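Fructokinase (Vibrio cholerae serotype O1, PDB 5EYN) catalyses the ATP-dependent phosphorylation of fructose, as a member of the PfkB carbohydrate kinase family. Local coordinates at residues A[20-25]-A[87-92]; A[128-133]-A[159-164]. All coordinates share one frame; numbering follows the deposited sequence.

In the fold
Both contacts lie on the same flank of the central nine-stranded sheet, away from the fructose, ADP and beryllium trifluoride sites, and their centres are 12 Å apart. Contact 1 brings strand 21-24 to the turn at H89 in edge strand 86-93; contact 2 holds the 128-133 loop against helix 151-165. They meet mainly at W22. This residue, which touches H89 in contact 1, also receives P131 and F133 of contact 2: its CZ3 is 3.5 Å from P131 CG, and its NE1 3.6 Å from F133 CD1. P131 reaches H89 too, with its CB 3.7 Å from H89 NE2, so the loop spans both residues of contact 1.

Contact 1. Residues A[20-25]-A[87-92]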
loop_
_atom_site.group_PDB
_atom_site.type_symbol
_atom_site.label_atom_id
_atom_site.label_comp_id
_atom_site.label_asym_id
_atom_site.label_seq_id
_atom_site.Cartn_x
_atom_site.Cartn_y
_atom_site.Cartn_z
ATOM N N ARG A 20 -26.676 -4.609 20.169
ATOM C CA ARG A 20 -25.333 -4.391 19.647
ATOM C C ARG A 20 -25.183 -5.063 18.297
ATOM O O ARG A 20 -25.614 -6.201 18.115
ATOM C CB ARG A 20 -24.301 -4.978 20.603
ATOM C CG ARG A 20 -22.877 -4.832 20.117
ATOM C CD ARG A 20 -21.888 -5.380 21.133
ATOM N NE ARG A 20 -21.780 -4.522 22.307
ATOM C CZ ARG A 20 -22.251 -4.803 23.520
ATOM N NH1 ARG A 20 -22.881 -5.941 23.768
ATOM N NH2 ARG A 20 -22.090 -3.932 24.505
ATOM N N VAL A 21 -24.584 -4.340 17.358
ATOM C CA VAL A 21 -24.188 -4.902 16.074
ATOM C C VAL A 21 -22.675 -5.027 16.055
ATOM O O VAL A 21 -21.962 -4.027 16.179
ATOM C CB VAL A 21 -24.653 -4.039 14.901
ATOM C CG1 VAL A 21 -24.279 -4.689 13.571
ATOM C CG2 VAL A 21 -26.153 -3.769 14.984
ATOM N N TRP A 22 -22.192 -6.260 15.898
ATOM C CA TRP A 22 -20.774 -6.554 15.739
ATOM C C TRP A 22 -20.433 -6.559 14.266
ATOM O O TRP A 22 -21.145 -7.155 13.463
ATOM C CB TRP A 22 -20.453 -7.942 16.304
ATOM C CG TRP A 22 -20.449 -8.048 17.797
ATOM C CD1 TRP A 22 -21.435 -8.579 18.580
ATOM C CD2 TRP A 22 -19.409 -7.631 18.695
ATOM N NE1 TRP A 22 -21.073 -8.522 19.891
ATOM C CE2 TRP A 22 -19.838 -7.942 19.997
ATOM C CE3 TRP A 22 -18.165 -7.015 18.525
ATOM C CZ2 TRP A 22 -19.066 -7.666 21.121
ATOM C CZ3 TRP A 22 -17.405 -6.742 19.639
ATOM C CH2 TRP A 22 -17.853 -7.068 20.916
ATOM N N LEU A 23 -19.330 -5.905 13.936
ATOM C CA LEU A 23 -18.768 -5.878 12.599
ATOM C C LEU A 23 -17.386 -6.509 12.682
ATOM O O LEU A 23 -16.645 -6.268 13.625
ATOM C CB LEU A 23 -18.658 -4.430 12.084
ATOM C CG LEU A 23 -19.925 -3.595 11.849
ATOM C CD1 LEU A 23 -20.960 -4.334 11.060
ATOM C CD2 LEU A 23 -20.520 -3.132 13.179
ATOM N N THR A 24 -17.040 -7.309 11.692
ATOM C CA THR A 24 -15.709 -7.874 11.633
ATOM C C THR A 24 -15.219 -7.896 10.202
ATOM O O THR A 24 -16.016 -7.961 9.271
ATOM C CB THR A 24 -15.679 -9.299 12.230
ATOM O OG1 THR A 24 -14.351 -9.805 12.229
ATOM C CG2 THR A 24 -16.560 -10.276 11.452
ATOM N N GLY A 25 -13.903 -7.806 10.030
ATOM C CA GLY A 25 -13.310 -7.886 8.712
ATOM C C GLY A 25 -12.225 -6.858 8.544
ATOM O O GLY A 25 -11.410 -6.657 9.444
ATOM N N CYS A 87 -14.129 -0.335 19.742
ATOM C CA CYS A 87 -13.020 -0.978 19.048
ATOM C C CYS A 87 -12.023 -1.598 20.012
ATOM O O CYS A 87 -10.857 -1.794 19.685
ATOM C CB CYS A 87 -12.319 -0.012 18.077
ATOM S SG CYS A 87 -11.916 1.622 18.737
ATOM N N GLN A 88 -12.510 -1.964 21.189
ATOM C CA GLN A 88 -11.694 -2.699 22.148
ATOM C C GLN A 88 -11.113 -3.981 21.533
ATOM O O GLN A 88 -10.032 -4.427 21.912
ATOM C CB GLN A 88 -12.529 -3.065 23.382
ATOM C CG GLN A 88 -13.350 -1.917 23.985
ATOM C CD GLN A 88 -12.509 -0.858 24.676
ATOM O OE1 GLN A 88 -11.590 -0.278 24.086
ATOM N NE2 GLN A 88 -12.835 -0.589 25.936
ATOM N N HIS A 89 -11.843 -4.575 20.595
ATOM C CA HIS A 89 -11.428 -5.833 19.978
ATOM C C HIS A 89 -10.815 -5.653 18.588
ATOM O O HIS A 89 -10.736 -6.596 17.803
ATOM C CB HIS A 89 -12.605 -6.795 19.916
ATOM C CG HIS A 89 -13.166 -7.119 21.262
ATOM N ND1 HIS A 89 -12.539 -7.977 22.138
ATOM C CD2 HIS A 89 -14.273 -6.673 21.897
ATOM C CE1 HIS A 89 -13.244 -8.054 23.251
ATOM N NE2 HIS A 89 -14.299 -7.268 23.132
ATOM N N LEU A 90 -10.380 -4.438 18.291
ATOM C CA LEU A 90 -9.541 -4.204 17.133
ATOM C C LEU A 90 -8.099 -4.360 17.568
ATOM O O LEU A 90 -7.603 -3.618 18.411
ATOM C CB LEU A 90 -9.764 -2.808 16.583
ATOM C CG LEU A 90 -8.868 -2.427 15.413
ATOM C CD1 LEU A 90 -9.146 -3.336 14.225
ATOM C CD2 LEU A 90 -9.077 -0.963 15.057
ATOM N N HIS A 91 -7.431 -5.353 17.013
ATOM C CA HIS A 91 -6.076 -5.668 17.416
ATOM C C HIS A 91 -5.102 -5.326 16.330
ATOM O O HIS A 91 -5.450 -5.289 15.156
ATOM C CB HIS A 91 -5.945 -7.158 17.687
ATOM C CG HIS A 91 -6.929 -7.675 18.680
ATOM N ND1 HIS A 91 -6.864 -7.366 20.022
ATOM C CD2 HIS A 91 -8.012 -8.468 18.527
ATOM C CE1 HIS A 91 -7.863 -7.955 20.655
ATOM N NE2 HIS A 91 -8.571 -8.635 19.770
ATOM N N PHE A 92 -3.857 -5.134 16.734
ATOM C CA PHE A 92 -2.784 -4.923 15.791
ATOM C C PHE A 92 -2.053 -6.231 15.591
ATOM O O PHE A 92 -1.545 -6.824 16.551
ATOM C CB PHE A 92 -1.867 -3.820 16.317
ATOM C CG PHE A 92 -2.575 -2.512 16.475
ATOM C CD1 PHE A 92 -2.592 -1.599 15.438
ATOM C CD2 PHE A 92 -3.277 -2.223 17.631
ATOM C CE1 PHE A 92 -3.263 -0.406 15.560
ATOM C CE2 PHE A 92 -3.954 -1.019 17.763
ATOM C CZ PHE A 92 -3.948 -0.113 16.724
#
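W22 and H89 meet ring to ring, and this one pair makes the whole contact, which buries just 68 Å². The far corner of the indole does the touching: W22 CH2 comes to 3.7 Å from H89 CD2, with W22 CZ3 only slightly farther from that same carbon. The imidazole carbon arrives at the indole's edge, close to the indole plane, whereas from the histidine's side the approach is oblique. The planes are inclined at 61°. Between the centroids of the six-membered ring of W22 and the imidazole of H89 the distance is 5.7 Å, and the pair as a whole is oblique. Both side chains leave the backbone with CG opposite the carbonyl carbon (chi1 -73° in W22), but only H89 starts out toward its partner; W22 gets there through the length of its indole.

Strand 21-24 is an inner strand of the mainly parallel sheet of this ribokinase-like fold, and 86-93 is its edge strand on this side. Strand 61-68 runs between them, so the two rings reach across an intervening strand. H89 stands at a corner of the edge strand, in a type I turn from C87 to L90 closed by L90 N to C87 O at 3.0 Å.

Over one face of the indole, near the rim, lies the aliphatic R20 CD, 3.3 Å above the W22 plane. At the polar end, E137 OE1 accepts a hydrogen bond from W22 NE1, and E137 OE2 forms a salt bridge with R20 NH1.

Contact 2. Residues A[128-133]-A[159-164]; sequences SDIPSF and IAQMKE
F133 and M162 form a Met-aromatic contact, the main interaction between the 128-133 loop and the helix. The methionine methyl lies over one face of the phenyl ring in a CH-pi arrangement, with M162 CE 3.6 Å from the F133 centroid and 21° off the ring normal. Its closest approach is to F133 CG, at 3.4 Å from M162 CE. The sulfur is farther out and oblique, with M162 SD 4.5 Å from the F133 centroid. A bent chain delivers the methyl here: after CG leaves opposite the backbone N, turns at chi2 (58°) and chi3 (87°) fold CE onto the ring. P131 O, from the same loop, lies 3.7 Å above the centre of the opposite face of the F133 ring, which is therefore sandwiched between a carbonyl and a methyl.

The ring also meets the helix backbone, with F133 CD2 3.7 Å from M162 N; Q161 C lies at its edge, near the ring plane.

Apolar-to-amide contact completes the interface. I130 and Q161 approach from opposite directions, and the extended glutamine brings Q161 OE1 to 3.5 Å from I130 CG2, while the amide nitrogen lies near I130 CD1.

Helix 151-165 covers this flank of the main sheet. The loop, leading into strand 138-142, fits between that helix and strands 21-24 and 86-93: I130 also touches A158 and F133 touches V165, while P131 packs on W22 and H89, and M162 likewise reaches W22.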
loop_
_atom_site.group_PDB
_atom_site.type_symbol
_atom_site.label_atom_id
_atom_site.label_comp_id
_atom_site.label_asym_id
_atom_site.label_seq_id
_atom_site.Cartn_x
_atom_site.Cartn_y
_atom_site.Cartn_z
ATOM N N SER A 128 -9.116 -16.742 18.681
ATOM C CA SER A 128 -9.081 -16.037 19.958
ATOM C C SER A 128 -9.399 -14.548 19.826
ATOM O O SER A 128 -9.548 -13.868 20.837
ATOM C CB SER A 128 -7.717 -16.217 20.625
ATOM O OG SER A 128 -6.679 -15.692 19.816
ATOM N N ASP A 129 -9.505 -14.041 18.596
ATOM C CA ASP A 129 -9.884 -12.648 18.396
ATOM C C ASP A 129 -11.389 -12.438 18.511
ATOM O O ASP A 129 -11.854 -11.311 18.576
ATOM C CB ASP A 129 -9.451 -12.164 17.011
ATOM C CG ASP A 129 -7.945 -12.140 16.826
ATOM O OD1 ASP A 129 -7.522 -12.208 15.658
ATOM O OD2 ASP A 129 -7.190 -12.021 17.817
ATOM N N ILE A 130 -12.159 -13.519 18.515
ATOM C CA ILE A 130 -13.605 -13.388 18.503
ATOM C C ILE A 130 -14.071 -13.028 19.916
ATOM O O ILE A 130 -13.698 -13.695 20.868
ATOM C CB ILE A 130 -14.273 -14.699 18.075
ATOM C CG1 ILE A 130 -13.800 -15.116 16.675
ATOM C CG2 ILE A 130 -15.784 -14.556 18.117
ATOM C CD1 ILE A 130 -14.165 -16.546 16.330
ATOM N N PRO A 131 -14.890 -11.976 20.065
ATOM C CA PRO A 131 -15.381 -11.560 21.382
ATOM C C PRO A 131 -16.603 -12.355 21.800
ATOM O O PRO A 131 -17.154 -13.135 21.025
ATOM C CB PRO A 131 -15.759 -10.098 21.167
ATOM C CG PRO A 131 -16.162 -10.042 19.752
ATOM C CD PRO A 131 -15.304 -11.038 19.010
ATOM N N SER A 132 -17.007 -12.177 23.046
ATOM C CA SER A 132 -18.175 -12.875 23.550
ATOM C C SER A 132 -19.428 -12.242 22.960
ATOM O O SER A 132 -19.567 -11.014 22.933
ATOM C CB SER A 132 -18.215 -12.811 25.074
ATOM O OG SER A 132 -18.374 -11.466 25.489
ATOM N N PHE A 133 -20.322 -13.102 22.476
ATOM C CA PHE A 133 -21.572 -12.683 21.871
ATOM C C PHE A 133 -22.719 -12.996 22.817
ATOM O O PHE A 133 -22.606 -13.855 23.698
ATOM C CB PHE A 133 -21.818 -13.441 20.566
ATOM C CG PHE A 133 -20.817 -13.172 19.477
ATOM C CD1 PHE A 133 -20.232 -11.926 19.307
ATOM C CD2 PHE A 133 -20.470 -14.192 18.605
ATOM C CE1 PHE A 133 -19.333 -11.711 18.272
ATOM C CE2 PHE A 133 -19.588 -13.974 17.582
ATOM C CZ PHE A 133 -19.010 -12.735 17.424
ATOM N N ILE A 159 -19.396 -16.804 12.998
ATOM C CA ILE A 159 -20.773 -16.947 12.553
ATOM C C ILE A 159 -21.476 -18.084 13.304
ATOM O O ILE A 159 -22.586 -17.898 13.806
ATOM C CB ILE A 159 -20.833 -17.180 11.040
ATOM C CG1 ILE A 159 -20.402 -15.906 10.290
ATOM C CG2 ILE A 159 -22.207 -17.586 10.617
ATOM C CD1 ILE A 159 -20.139 -16.149 8.827
ATOM N N ALA A 160 -20.828 -19.244 13.396
ATOM C CA ALA A 160 -21.414 -20.379 14.104
ATOM C C ALA A 160 -21.682 -20.027 15.567
ATOM O O ALA A 160 -22.699 -20.436 16.134
ATOM C CB ALA A 160 -20.518 -21.611 14.001
ATOM N N GLN A 161 -20.786 -19.250 16.177
ATOM C CA GLN A 161 -20.941 -18.882 17.590
ATOM C C GLN A 161 -22.078 -17.888 17.784
ATOM O O GLN A 161 -22.839 -17.971 18.754
ATOM C CB GLN A 161 -19.628 -18.336 18.154
ATOM C CG GLN A 161 -18.542 -19.383 18.285
ATOM C CD GLN A 161 -17.178 -18.782 18.533
ATOM O OE1 GLN A 161 -17.052 -17.688 19.071
ATOM N NE2 GLN A 161 -16.148 -19.491 18.127
ATOM N N MET A 162 -22.216 -16.942 16.863
ATOM C CA MET A 162 -23.317 -16.002 16.971
ATOM C C MET A 162 -24.657 -16.722 16.808
ATOM O O MET A 162 -25.598 -16.455 17.552
ATOM C CB MET A 162 -23.186 -14.881 15.933
ATOM C CG MET A 162 -24.278 -13.835 16.076
ATOM S SD MET A 162 -24.337 -13.058 17.698
ATOM C CE MET A 162 -23.155 -11.723 17.469
ATOM N N LYS A 163 -24.727 -17.669 15.872
ATOM C CA LYS A 163 -25.946 -18.441 15.669
ATOM C C LYS A 163 -26.257 -19.245 16.924
ATOM O O LYS A 163 -27.402 -19.319 17.357
ATOM C CB LYS A 163 -25.816 -19.370 14.459
ATOM C CG LYS A 163 -25.760 -18.606 13.136
ATOM C CD LYS A 163 -25.429 -19.489 11.940
ATOM C CE LYS A 163 -26.541 -20.422 11.555
ATOM N NZ LYS A 163 -27.746 -19.673 11.125
ATOM N N GLU A 164 -25.235 -19.848 17.520
ATOM C CA GLU A 164 -25.449 -20.736 18.660
ATOM C C GLU A 164 -26.041 -19.998 19.853
ATOM O O GLU A 164 -26.868 -20.547 20.589
ATOM C CB GLU A 164 -24.125 -21.392 19.039
ATOM C CG GLU A 164 -24.156 -22.294 20.247
ATOM C CD GLU A 164 -22.781 -22.834 20.547
ATOM O OE1 GLU A 164 -21.804 -22.057 20.481
ATOM O OE2 GLU A 164 -22.655 -24.041 20.808
#